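Local coordinates for oxidoreductase protein (Agrobacterium radiobacter, PDB 5UI9), which probably catalyses NAD-dependent oxidation or reduction of a small hydroxylated substrate as a member of the Gfo/Idh/MocA family, at residues A33-R38 with F50-R55; H124-W129 with E293-I298; G151-R156 with S226-S231. All blocks are in the same frame, centred on the assembly; numbering follows the deposited sequence.

Interaction 1: A33-R38 with F50-R55. With NAD (nicotinamide-adenine-dinucleotide), chain C.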
loop_
_atom_site.group_PDB
_atom_site.type_symbol
_atom_site.label_atom_id
_atom_site.label_comp_id
_atom_site.label_asym_id
_atom_site.label_seq_id
_atom_site.Cartn_x
_atom_site.Cartn_y
_atom_site.Cartn_z
ATOM N N ALA A 33 -9.815 6.725 42.717
ATOM C CA ALA A 33 -9.718 7.080 44.138
ATOM C C ALA A 33 -8.317 7.543 44.548
ATOM O O ALA A 33 -8.161 8.117 45.625
ATOM C CB ALA A 33 -10.138 5.897 45.003
ATOM N N ALA A 34 -7.306 7.281 43.716
ATOM C CA ALA A 34 -5.921 7.626 44.043
ATOM C C ALA A 34 -5.098 7.835 42.772
ATOM O O ALA A 34 -5.368 7.214 41.746
ATOM C CB ALA A 34 -5.302 6.538 44.897
ATOM N N ILE A 35 -4.119 8.731 42.848
ATOM C CA ILE A 35 -3.189 8.962 41.747
ATOM C C ILE A 35 -1.744 8.966 42.244
ATOM O O ILE A 35 -1.473 9.185 43.435
ATOM C CB ILE A 35 -3.504 10.255 40.949
ATOM C CG1 ILE A 35 -3.574 11.491 41.854
ATOM C CG2 ILE A 35 -4.812 10.101 40.179
ATOM C CD1 ILE A 35 -3.506 12.800 41.092
ATOM N N CYS A 36 -0.830 8.712 41.312
ATOM C CA CYS A 36 0.590 8.585 41.609
ATOM C C CYS A 36 1.426 9.169 40.473
ATOM O O CYS A 36 1.141 8.920 39.302
ATOM C CB CYS A 36 0.948 7.114 41.819
ATOM S SG CYS A 36 2.710 6.787 42.072
ATOM N N ASP A 37 2.435 9.956 40.833
ATOM C CA ASP A 37 3.434 10.452 39.885
ATOM C C ASP A 37 4.709 10.861 40.629
ATOM O O ASP A 37 4.640 11.430 41.722
ATOM C CB ASP A 37 2.882 11.639 39.089
ATOM C CG ASP A 37 3.605 11.846 37.770
ATOM O OD1 ASP A 37 4.827 12.129 37.777
ATOM O OD2 ASP A 37 2.952 11.715 36.718
ATOM N N ARG A 38 5.865 10.563 40.035
ATOM C CA ARG A 38 7.163 10.984 40.580
ATOM C C ARG A 38 7.355 12.502 40.541
ATOM O O ARG A 38 8.104 13.044 41.342
ATOM C CB ARG A 38 8.316 10.324 39.821
ATOM C CG ARG A 38 8.413 8.829 40.035
ATOM C CD ARG A 38 9.639 8.242 39.353
ATOM N NE ARG A 38 9.819 6.832 39.704
ATOM C CZ ARG A 38 10.682 5.997 39.125
ATOM N NH1 ARG A 38 11.484 6.400 38.145
ATOM N NH2 ARG A 38 10.741 4.731 39.532
ATOM N N PHE A 50 -8.989 17.072 38.912
ATOM C CA PHE A 50 -9.968 15.988 39.046
ATOM C C PHE A 50 -10.418 15.709 40.478
ATOM O O PHE A 50 -11.158 14.754 40.705
ATOM C CB PHE A 50 -9.415 14.717 38.382
ATOM C CG PHE A 50 -9.287 14.840 36.892
ATOM C CD1 PHE A 50 -10.371 14.563 36.067
ATOM C CD2 PHE A 50 -8.104 15.279 36.314
ATOM C CE1 PHE A 50 -10.264 14.700 34.691
ATOM C CE2 PHE A 50 -7.991 15.421 34.942
ATOM C CZ PHE A 50 -9.070 15.130 34.131
ATOM N N GLY A 51 -9.987 16.542 41.430
ATOM C CA GLY A 51 -10.430 16.449 42.825
ATOM C C GLY A 51 -10.037 15.163 43.537
ATOM O O GLY A 51 -10.847 14.588 44.260
ATOM N N ILE A 52 -8.792 14.720 43.344
ATOM C CA ILE A 52 -8.315 13.464 43.937
ATOM C C ILE A 52 -7.523 13.792 45.210
ATOM O O ILE A 52 -6.496 14.477 45.150
ATOM C CB ILE A 52 -7.440 12.646 42.946
ATOM C CG1 ILE A 52 -8.063 12.571 41.536
ATOM C CG2 ILE A 52 -7.198 11.240 43.477
ATOM C CD1 ILE A 52 -9.336 11.749 41.411
ATOM N N GLU A 53 -8.013 13.315 46.358
ATOM C CA GLU A 53 -7.390 13.591 47.662
ATOM C C GLU A 53 -6.121 12.761 47.869
ATOM O O GLU A 53 -5.100 13.292 48.297
ATOM C CB GLU A 53 -8.380 13.335 48.815
ATOM N N ARG A 54 -6.200 11.465 47.569
ATOM C CA ARG A 54 -5.084 10.534 47.758
ATOM C C ARG A 54 -4.049 10.675 46.639
ATOM O O ARG A 54 -4.324 10.363 45.480
ATOM C CB ARG A 54 -5.597 9.096 47.817
ATOM C CG ARG A 54 -6.552 8.819 48.973
ATOM C CD ARG A 54 -6.934 7.345 49.034
ATOM N NE ARG A 54 -5.760 6.493 49.245
ATOM C CZ ARG A 54 -5.700 5.177 49.036
ATOM N NH1 ARG A 54 -6.757 4.487 48.608
ATOM N NH2 ARG A 54 -4.555 4.534 49.264
ATOM N N ARG A 55 -2.857 11.144 46.999
ATOM C CA ARG A 55 -1.822 11.478 46.033
ATOM C C ARG A 55 -0.496 10.912 46.507
ATOM O O ARG A 55 -0.076 11.192 47.628
ATOM C CB ARG A 55 -1.720 12.993 45.895
ATOM C CG ARG A 55 -3.004 13.650 45.422
ATOM C CD ARG A 55 -2.845 15.148 45.233
ATOM N NE ARG A 55 -4.143 15.816 45.099
ATOM C CZ ARG A 55 -4.317 17.115 44.861
ATOM N NH1 ARG A 55 -3.276 17.937 44.711
ATOM N NH2 ARG A 55 -5.553 17.599 44.758
HETATM P PA NAD C . 4.355 11.676 29.794
HETATM O O1A NAD C . 5.861 11.681 29.944
HETATM O O2A NAD C . 3.626 12.944 29.443
HETATM O O5B NAD C . 3.717 11.097 31.142
HETATM C C5B NAD C . 4.328 10.067 31.907
HETATM C C4B NAD C . 4.154 10.434 33.373
HETATM O O4B NAD C . 4.477 9.301 34.172
HETATM C C3B NAD C . 5.077 11.563 33.808
HETATM O O3B NAD C . 4.309 12.570 34.482
HETATM C C2B NAD C . 6.101 10.910 34.724
HETATM O O2B NAD C . 6.486 11.776 35.792
HETATM C C1B NAD C . 5.352 9.689 35.230
HETATM N N9A NAD C . 6.149 8.493 35.592
HETATM C C8A NAD C . 7.094 7.873 34.857
HETATM N N7A NAD C . 7.564 6.785 35.522
HETATM C C5A NAD C . 6.902 6.691 36.690
HETATM C C6A NAD C . 6.895 5.787 37.872
HETATM N N6A NAD C . 7.720 4.720 37.947
HETATM N N1A NAD C . 6.029 6.063 38.876
HETATM C C2A NAD C . 5.192 7.121 38.841
HETATM N N3A NAD C . 5.149 7.977 37.802
HETATM C C4A NAD C . 5.960 7.818 36.722
HETATM O O3 NAD C . 3.966 10.528 28.738
HETATM P PN NAD C . 2.600 10.524 27.876
HETATM O O1N NAD C . 2.773 11.358 26.631
HETATM O O2N NAD C . 1.432 10.802 28.788
HETATM O O5D NAD C . 2.605 8.993 27.421
HETATM C C5D NAD C . 2.522 7.962 28.397
HETATM C C4D NAD C . 2.203 6.662 27.685
HETATM O O4D NAD C . 0.947 6.807 27.015
HETATM C C3D NAD C . 3.248 6.309 26.637
HETATM O O3D NAD C . 3.636 4.938 26.778
HETATM C C2D NAD C . 2.560 6.563 25.307
HETATM O O2D NAD C . 2.947 5.641 24.288
HETATM C C1D NAD C . 1.081 6.399 25.654
HETATM N N1N NAD C . 0.134 7.139 24.799
HETATM C C2N NAD C . -0.944 6.463 24.363
HETATM C C3N NAD C . -1.908 7.048 23.557
HETATM C C7N NAD C . -3.079 6.214 23.115
HETATM O O7N NAD C . -3.522 5.358 23.878
HETATM N N7N NAD C . -3.626 6.407 21.913
HETATM C C4N NAD C . -1.745 8.385 23.191
HETATM C C5N NAD C . -0.627 9.084 23.651
HETATM C C6N NAD C . 0.303 8.439 24.467
#

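Interaction 2: H124-W129 with E293-I298. With NAD (nicotinamide-adenine-dinucleotide), chain C.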
loop_
_atom_site.group_PDB
_atom_site.type_symbol
_atom_site.label_atom_id
_atom_site.label_comp_id
_atom_site.label_asym_id
_atom_site.label_seq_id
_atom_site.Cartn_x
_atom_site.Cartn_y
_atom_site.Cartn_z
ATOM N N HIS A 124 -3.881 -0.996 27.301
ATOM C CA HIS A 124 -4.687 0.110 26.809
ATOM C C HIS A 124 -4.271 0.330 25.346
ATOM O O HIS A 124 -3.396 1.137 25.043
ATOM C CB HIS A 124 -4.518 1.370 27.668
ATOM C CG HIS A 124 -5.496 2.460 27.348
ATOM N ND1 HIS A 124 -6.346 2.992 28.293
ATOM C CD2 HIS A 124 -5.750 3.126 26.192
ATOM C CE1 HIS A 124 -7.079 3.938 27.736
ATOM N NE2 HIS A 124 -6.744 4.034 26.457
ATOM N N GLU A 125 -4.894 -0.445 24.463
ATOM C CA GLU A 125 -4.680 -0.360 23.030
ATOM C C GLU A 125 -6.006 0.088 22.403
ATOM O O GLU A 125 -6.877 -0.743 22.113
ATOM C CB GLU A 125 -4.213 -1.728 22.516
ATOM C CG GLU A 125 -3.993 -1.826 21.016
ATOM C CD GLU A 125 -3.259 -0.625 20.441
ATOM O OE1 GLU A 125 -2.064 -0.440 20.758
ATOM O OE2 GLU A 125 -3.901 0.139 19.692
ATOM N N ASN A 126 -6.147 1.404 22.210
ATOM C CA ASN A 126 -7.469 2.026 21.987
ATOM C C ASN A 126 -7.860 2.290 20.523
ATOM O O ASN A 126 -9.005 2.656 20.253
ATOM C CB ASN A 126 -7.664 3.290 22.876
ATOM C CG ASN A 126 -6.615 4.381 22.648
ATOM O OD1 ASN A 126 -6.076 4.541 21.555
ATOM N ND2 ASN A 126 -6.337 5.154 23.694
ATOM N N PHE A 127 -6.943 2.067 19.581
ATOM C CA PHE A 127 -7.219 2.360 18.157
ATOM C C PHE A 127 -8.304 1.455 17.586
ATOM O O PHE A 127 -9.217 1.944 16.930
ATOM C CB PHE A 127 -5.945 2.308 17.305
ATOM C CG PHE A 127 -5.257 3.635 17.174
ATOM C CD1 PHE A 127 -4.901 4.361 18.299
ATOM C CD2 PHE A 127 -4.955 4.162 15.915
ATOM C CE1 PHE A 127 -4.273 5.591 18.181
ATOM C CE2 PHE A 127 -4.313 5.386 15.792
ATOM C CZ PHE A 127 -3.978 6.106 16.921
ATOM N N ARG A 128 -8.249 0.157 17.890
ATOM C CA ARG A 128 -9.323 -0.768 17.486
ATOM C C ARG A 128 -10.698 -0.425 18.092
ATOM O O ARG A 128 -11.728 -0.862 17.575
ATOM C CB ARG A 128 -8.961 -2.223 17.806
ATOM C CG ARG A 128 -8.946 -2.573 19.298
ATOM C CD ARG A 128 -9.081 -4.065 19.520
ATOM N NE ARG A 128 -7.870 -4.786 19.141
ATOM C CZ ARG A 128 -7.688 -6.097 19.283
ATOM N NH1 ARG A 128 -8.639 -6.869 19.801
ATOM N NH2 ARG A 128 -6.536 -6.643 18.922
ATOM N N TRP A 129 -10.703 0.335 19.188
ATOM C CA TRP A 129 -11.937 0.816 19.827
ATOM C C TRP A 129 -12.499 2.132 19.263
ATOM O O TRP A 129 -13.534 2.599 19.730
ATOM C CB TRP A 129 -11.738 0.917 21.352
ATOM C CG TRP A 129 -11.692 -0.415 22.003
ATOM C CD1 TRP A 129 -10.581 -1.114 22.386
ATOM C CD2 TRP A 129 -12.819 -1.239 22.317
ATOM N NE1 TRP A 129 -10.953 -2.318 22.931
ATOM C CE2 TRP A 129 -12.320 -2.423 22.900
ATOM C CE3 TRP A 129 -14.205 -1.091 22.156
ATOM C CZ2 TRP A 129 -13.159 -3.457 23.335
ATOM C CZ3 TRP A 129 -15.046 -2.118 22.591
ATOM C CH2 TRP A 129 -14.517 -3.287 23.172
ATOM N N GLU A 293 -12.652 9.528 22.455
ATOM C CA GLU A 293 -13.830 8.656 22.530
ATOM C C GLU A 293 -13.428 7.208 22.799
ATOM O O GLU A 293 -14.064 6.534 23.615
ATOM C CB GLU A 293 -14.669 8.700 21.248
ATOM C CG GLU A 293 -15.974 7.904 21.363
ATOM C CD GLU A 293 -16.808 7.886 20.092
ATOM O OE1 GLU A 293 -16.273 8.136 18.997
ATOM O OE2 GLU A 293 -18.022 7.625 20.185
ATOM N N SER A 294 -12.393 6.730 22.106
ATOM C CA SER A 294 -11.965 5.339 22.247
ATOM C C SER A 294 -11.396 5.015 23.637
ATOM O O SER A 294 -11.433 3.867 24.065
ATOM C CB SER A 294 -10.959 4.967 21.153
ATOM O OG SER A 294 -9.680 5.518 21.391
ATOM N N VAL A 295 -10.879 6.034 24.324
ATOM C CA VAL A 295 -10.401 5.904 25.703
ATOM C C VAL A 295 -11.577 5.553 26.615
ATOM O O VAL A 295 -11.463 4.664 27.442
ATOM C CB VAL A 295 -9.701 7.201 26.208
ATOM C CG1 VAL A 295 -9.351 7.102 27.686
ATOM C CG2 VAL A 295 -8.453 7.520 25.389
ATOM N N LEU A 296 -12.698 6.250 26.456
ATOM C CA LEU A 296 -13.918 5.912 27.197
ATOM C C LEU A 296 -14.404 4.489 26.877
ATOM O O LEU A 296 -14.720 3.724 27.796
ATOM C CB LEU A 296 -15.032 6.936 26.942
ATOM C CG LEU A 296 -16.387 6.674 27.617
ATOM C CD1 LEU A 296 -16.230 6.529 29.125
ATOM C CD2 LEU A 296 -17.391 7.763 27.281
ATOM N N ALA A 297 -14.442 4.147 25.587
ATOM C CA ALA A 297 -14.878 2.821 25.124
ATOM C C ALA A 297 -14.067 1.694 25.760
ATOM O O ALA A 297 -14.639 0.749 26.312
ATOM C CB ALA A 297 -14.809 2.731 23.597
ATOM N N ILE A 298 -12.739 1.805 25.709
ATOM C CA ILE A 298 -11.880 0.753 26.257
ATOM C C ILE A 298 -11.944 0.702 27.790
ATOM O O ILE A 298 -11.870 -0.378 28.363
ATOM C CB ILE A 298 -10.416 0.830 25.737
ATOM C CG1 ILE A 298 -9.747 -0.547 25.832
ATOM C CG2 ILE A 298 -9.606 1.880 26.474
ATOM C CD1 ILE A 298 -8.308 -0.581 25.366
HETATM P PA NAD C . 4.355 11.676 29.794
HETATM O O1A NAD C . 5.861 11.681 29.944
HETATM O O2A NAD C . 3.626 12.944 29.443
HETATM O O5B NAD C . 3.717 11.097 31.142
HETATM C C5B NAD C . 4.328 10.067 31.907
HETATM C C4B NAD C . 4.154 10.434 33.373
HETATM O O4B NAD C . 4.477 9.301 34.172
HETATM C C3B NAD C . 5.077 11.563 33.808
HETATM O O3B NAD C . 4.309 12.570 34.482
HETATM C C2B NAD C . 6.101 10.910 34.724
HETATM O O2B NAD C . 6.486 11.776 35.792
HETATM C C1B NAD C . 5.352 9.689 35.230
HETATM N N9A NAD C . 6.149 8.493 35.592
HETATM C C8A NAD C . 7.094 7.873 34.857
HETATM N N7A NAD C . 7.564 6.785 35.522
HETATM C C5A NAD C . 6.902 6.691 36.690
HETATM C C6A NAD C . 6.895 5.787 37.872
HETATM N N6A NAD C . 7.720 4.720 37.947
HETATM N N1A NAD C . 6.029 6.063 38.876
HETATM C C2A NAD C . 5.192 7.121 38.841
HETATM N N3A NAD C . 5.149 7.977 37.802
HETATM C C4A NAD C . 5.960 7.818 36.722
HETATM O O3 NAD C . 3.966 10.528 28.738
HETATM P PN NAD C . 2.600 10.524 27.876
HETATM O O1N NAD C . 2.773 11.358 26.631
HETATM O O2N NAD C . 1.432 10.802 28.788
HETATM O O5D NAD C . 2.605 8.993 27.421
HETATM C C5D NAD C . 2.522 7.962 28.397
HETATM C C4D NAD C . 2.203 6.662 27.685
HETATM O O4D NAD C . 0.947 6.807 27.015
HETATM C C3D NAD C . 3.248 6.309 26.637
HETATM O O3D NAD C . 3.636 4.938 26.778
HETATM C C2D NAD C . 2.560 6.563 25.307
HETATM O O2D NAD C . 2.947 5.641 24.288
HETATM C C1D NAD C . 1.081 6.399 25.654
HETATM N N1N NAD C . 0.134 7.139 24.799
HETATM C C2N NAD C . -0.944 6.463 24.363
HETATM C C3N NAD C . -1.908 7.048 23.557
HETATM C C7N NAD C . -3.079 6.214 23.115
HETATM O O7N NAD C . -3.522 5.358 23.878
HETATM N N7N NAD C . -3.626 6.407 21.913
HETATM C C4N NAD C . -1.745 8.385 23.191
HETATM C C5N NAD C . -0.627 9.084 23.651
HETATM C C6N NAD C . 0.303 8.439 24.467
HETATM O O HOH W 1 -7.670 5.433 19.565
#

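Interaction 3: G151-R156 with S226-S231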
loop_
_atom_site.group_PDB
_atom_site.type_symbol
_atom_site.label_atom_id
_atom_site.label_comp_id
_atom_site.label_asym_id
_atom_site.label_seq_id
_atom_site.Cartn_x
_atom_site.Cartn_y
_atom_site.Cartn_z
ATOM N N GLY A 151 -5.799 -6.318 2.222
ATOM C CA GLY A 151 -6.081 -5.079 2.936
ATOM C C GLY A 151 -4.951 -4.077 2.903
ATOM O O GLY A 151 -3.804 -4.432 2.671
ATOM N N ARG A 152 -5.300 -2.813 3.119
ATOM C CA ARG A 152 -4.335 -1.776 3.394
ATOM C C ARG A 152 -4.801 -0.981 4.599
ATOM O O ARG A 152 -5.957 -0.563 4.651
ATOM C CB ARG A 152 -4.178 -0.834 2.204
ATOM C CG ARG A 152 -3.072 0.196 2.412
ATOM C CD ARG A 152 -3.292 1.456 1.604
ATOM N NE ARG A 152 -2.196 2.405 1.799
ATOM C CZ ARG A 152 -2.174 3.648 1.329
ATOM N NH1 ARG A 152 -3.182 4.132 0.615
ATOM N NH2 ARG A 152 -1.130 4.419 1.574
ATOM N N PHE A 153 -3.879 -0.757 5.535
ATOM C CA PHE A 153 -4.113 0.015 6.745
ATOM C C PHE A 153 -3.046 1.108 6.785
ATOM O O PHE A 153 -1.862 0.805 6.890
ATOM C CB PHE A 153 -3.996 -0.893 7.974
ATOM C CG PHE A 153 -4.868 -2.116 7.903
ATOM C CD1 PHE A 153 -4.421 -3.272 7.252
ATOM C CD2 PHE A 153 -6.136 -2.119 8.473
ATOM C CE1 PHE A 153 -5.228 -4.397 7.169
ATOM C CE2 PHE A 153 -6.948 -3.243 8.391
ATOM C CZ PHE A 153 -6.492 -4.382 7.738
ATOM N N SER A 154 -3.472 2.366 6.722
ATOM C CA SER A 154 -2.572 3.488 6.440
ATOM C C SER A 154 -2.786 4.636 7.428
ATOM O O SER A 154 -3.911 5.072 7.639
ATOM C CB SER A 154 -2.810 3.981 5.010
ATOM O OG SER A 154 -1.880 4.985 4.645
ATOM N N PHE A 155 -1.701 5.101 8.041
ATOM C CA PHE A 155 -1.723 6.267 8.923
ATOM C C PHE A 155 -0.558 7.132 8.478
ATOM O O PHE A 155 0.594 6.862 8.838
ATOM C CB PHE A 155 -1.580 5.824 10.387
ATOM C CG PHE A 155 -1.732 6.942 11.401
ATOM C CD1 PHE A 155 -0.696 7.839 11.650
ATOM C CD2 PHE A 155 -2.894 7.052 12.162
ATOM C CE1 PHE A 155 -0.835 8.848 12.592
ATOM C CE2 PHE A 155 -3.033 8.055 13.108
ATOM C CZ PHE A 155 -2.001 8.954 13.322
ATOM N N ARG A 156 -0.856 8.135 7.654
ATOM C CA ARG A 156 0.163 9.028 7.097
ATOM C C ARG A 156 -0.214 10.445 7.496
ATOM O O ARG A 156 -1.295 10.919 7.155
ATOM C CB ARG A 156 0.248 8.900 5.574
ATOM C CG ARG A 156 0.371 7.466 5.071
ATOM C CD ARG A 156 0.797 7.419 3.605
ATOM N NE ARG A 156 2.236 7.685 3.471
ATOM C CZ ARG A 156 3.209 6.817 3.751
ATOM N NH1 ARG A 156 2.937 5.589 4.198
ATOM N NH2 ARG A 156 4.480 7.188 3.602
ATOM N N SER A 226 -1.768 -8.111 3.580
ATOM C CA SER A 226 -2.018 -6.703 3.851
ATOM C C SER A 226 -0.754 -5.846 3.861
ATOM O O SER A 226 0.366 -6.351 4.008
ATOM C CB SER A 226 -2.834 -6.523 5.139
ATOM O OG SER A 226 -2.016 -6.567 6.286
ATOM N N ILE A 227 -0.972 -4.548 3.650
ATOM C CA ILE A 227 0.038 -3.514 3.787
ATOM C C ILE A 227 -0.315 -2.643 4.992
ATOM O O ILE A 227 -1.446 -2.166 5.110
ATOM C CB ILE A 227 0.088 -2.613 2.532
ATOM C CG1 ILE A 227 0.502 -3.424 1.293
ATOM C CG2 ILE A 227 1.019 -1.419 2.729
ATOM C CD1 ILE A 227 1.893 -4.026 1.360
ATOM N N VAL A 228 0.656 -2.452 5.880
ATOM C CA VAL A 228 0.578 -1.448 6.931
ATOM C C VAL A 228 1.624 -0.398 6.600
ATOM O O VAL A 228 2.829 -0.684 6.610
ATOM C CB VAL A 228 0.835 -2.047 8.319
ATOM C CG1 VAL A 228 0.941 -0.950 9.374
ATOM C CG2 VAL A 228 -0.280 -3.014 8.666
ATOM N N ASP A 229 1.169 0.809 6.289
ATOM C CA ASP A 229 2.081 1.896 5.954
ATOM C C ASP A 229 1.821 3.084 6.873
ATOM O O ASP A 229 0.698 3.566 6.979
ATOM C CB ASP A 229 1.997 2.256 4.463
ATOM C CG ASP A 229 0.649 2.807 4.046
ATOM O OD1 ASP A 229 -0.254 2.020 3.718
ATOM O OD2 ASP A 229 0.507 4.047 3.990
ATOM N N VAL A 230 2.871 3.508 7.573
ATOM C CA VAL A 230 2.789 4.584 8.538
ATOM C C VAL A 230 3.872 5.625 8.269
ATOM O O VAL A 230 4.969 5.294 7.800
ATOM C CB VAL A 230 2.850 4.069 10.004
ATOM C CG1 VAL A 230 1.669 3.150 10.280
ATOM C CG2 VAL A 230 4.164 3.362 10.318
ATOM N N SER A 231 3.539 6.882 8.559
ATOM C CA SER A 231 4.441 8.003 8.347
ATOM C C SER A 231 4.031 9.184 9.211
ATOM O O SER A 231 2.838 9.496 9.292
ATOM C CB SER A 231 4.416 8.430 6.873
ATOM O OG SER A 231 5.154 9.631 6.654
HETATM O O HOH W 2 5.227 4.237 4.853
#

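Interaction 1: A33-R38 with F50-R55
Strands 30-36 and 54-56 are the parallel pair at one margin of the NAD-binding Rossmann sheet, and here Ile35 and Ala34 meet the incoming chain at Ile52, Arg54 and Arg55. Between the two segments, Ile35 N gives its hydrogen to Arg54 O at 3.1 Å, and the ladder goes on through a backbone bond of Ile35 with Tyr56. The side chains alternate. On one face Ala34 CB lies 3.9 Å from Arg54 CB and sits under a face of the guanidinium, toward its rim, while Arg54 NH2 goes on to Tyr56 OH. On the other, Ile52 CG2 reaches Ile35 CG1 at 4.0 Å, the two branched chains slanting across each other. Arg55 folds back over its own segment, its NE meeting Ile52 O at 2.7 Å almost in line with the carbonyl, and its NH2 also pairs with Asp48. Just past the strand, Asp37 takes both adenosine ribose hydroxyls of NAD: O2B binds OD1 at 2.6 Å and O3B binds OD2 at 2.8 Å, the acidic grip common in NAD-preferring Rossmann folds. Helix 40-50, closed by a Schellman motif at Gly51, makes the right-handed crossover; Met21 of helix 17-26 packs on Ile35 and Ile52, and Leu62 of helix 59-65 covers Ala34.

Interaction 2: H124-W129 with E293-I298
Ile298 is wedged between His124 and Trp129, and most of the apolar contact runs through it. Its CG2 sits over one face of the imidazole, 3.7 Å from the ring centroid, in a CH-pi contact, while its CB makes a second one over the five-membered ring of Trp129, at 4.2 Å from that centroid. CG1 points away from the backbone N (chi1 -156°), which places Ile298 CG1 3.6 Å from Trp129 CD1 and brings Ile298 CD1 to the backbone of Glu125. Val295 CG1 comes to the imidazole edge, near its plane, and Ala297 CB touches Trp129 CE3.

The polar contacts centre on Asn126. Its ND2 donates to His124 NE2 at 3.0 Å, with the nitrogen close to the imidazole plane. NAD N7N donates to Asn126 OD1 at 3.1 Å, and ND2 makes a weak, bent return bond to NAD O7N. Both partners are consistent with this orientation of the amide.

Water joins loop and helix as well. One molecule donates to Asn126 OD1 and to Ser294 OG, each at 2.7 Å; the same hydroxyl also bonds Ile291 O, one turn back.

Phe127 takes part differently, its ring edge facing the carboxamide nitrogen, and the residue also touches the bound dihydroxy acid. The arrangement fits the two-domain architecture of the Gfo/Idh/MocA family: the loop after the last Rossmann strand, 121-124, leads toward the C-terminal domain and meets helix 289-308 at the nicotinamide end of the NAD pocket.

Interaction 3: G151-R156 with S226-S231
Asp229 lies across the neighbouring strand, its carboxylate held between Arg152 and Arg156 with Ser154 between them in sequence. Its CG is tucked between the backbone N and carbonyl carbon (chi1 65°), which swings the acid over strand 148-156. Arg152, fully stretched, grips it side-on: NE reaches OD1 at 2.8 Å on the syn side, and NH2 reaches OD2 at 2.9 Å from above the carboxylate plane, the two flat groups being 22° apart. Arg156 bends at its third torsion (chi3 77°) and approaches crosswise, NH1 using the anti lone pair of OD2 at 2.9 Å, while Ser231 CB lies over a face of its guanidinium. Ser154 OG donates to OD2 at 2.6 Å. On the other face of the sheet, Phe153 turns its ring edge to Ser226 CB, and Phe155 CB packs on Val230 CG1 at 4.2 Å. Between these two layers the strands run parallel in exact register, with Phe153 N to Ile227 O at 2.8 Å among five backbone bonds. Arg156 NE also pairs with Asp249 of the second subunit, whose Trp150 adds a cation-pi contact. With three donors on OD2, the buried carboxylate is probably held ionised, and its charge would help to offset those of the arginines at the subunit interface.

Along the chain interaction 1 comes first, complete before interaction 2 begins; interaction 3 falls wholly between the two halves of interaction 2, because helix 289-308 returns from beyond the C-terminal domain to the loop after strand 121-124. Interaction 1 pairs edge strand 54-56 with its neighbour, and interaction 2 follows the other edge strand, 121-124; their centres are about 23 Å apart, and both touch NAD, one at the adenosine ribose and the other at the nicotinamide amide. Interaction 3 belongs to the large mixed sheet, its centre about 19 Å from that of interaction 2 and about 39 Å from that of interaction 1. Phe127 packs on Phe155, so the loop that binds the nicotinamide amide meets the sheet that reaches the subunit interface.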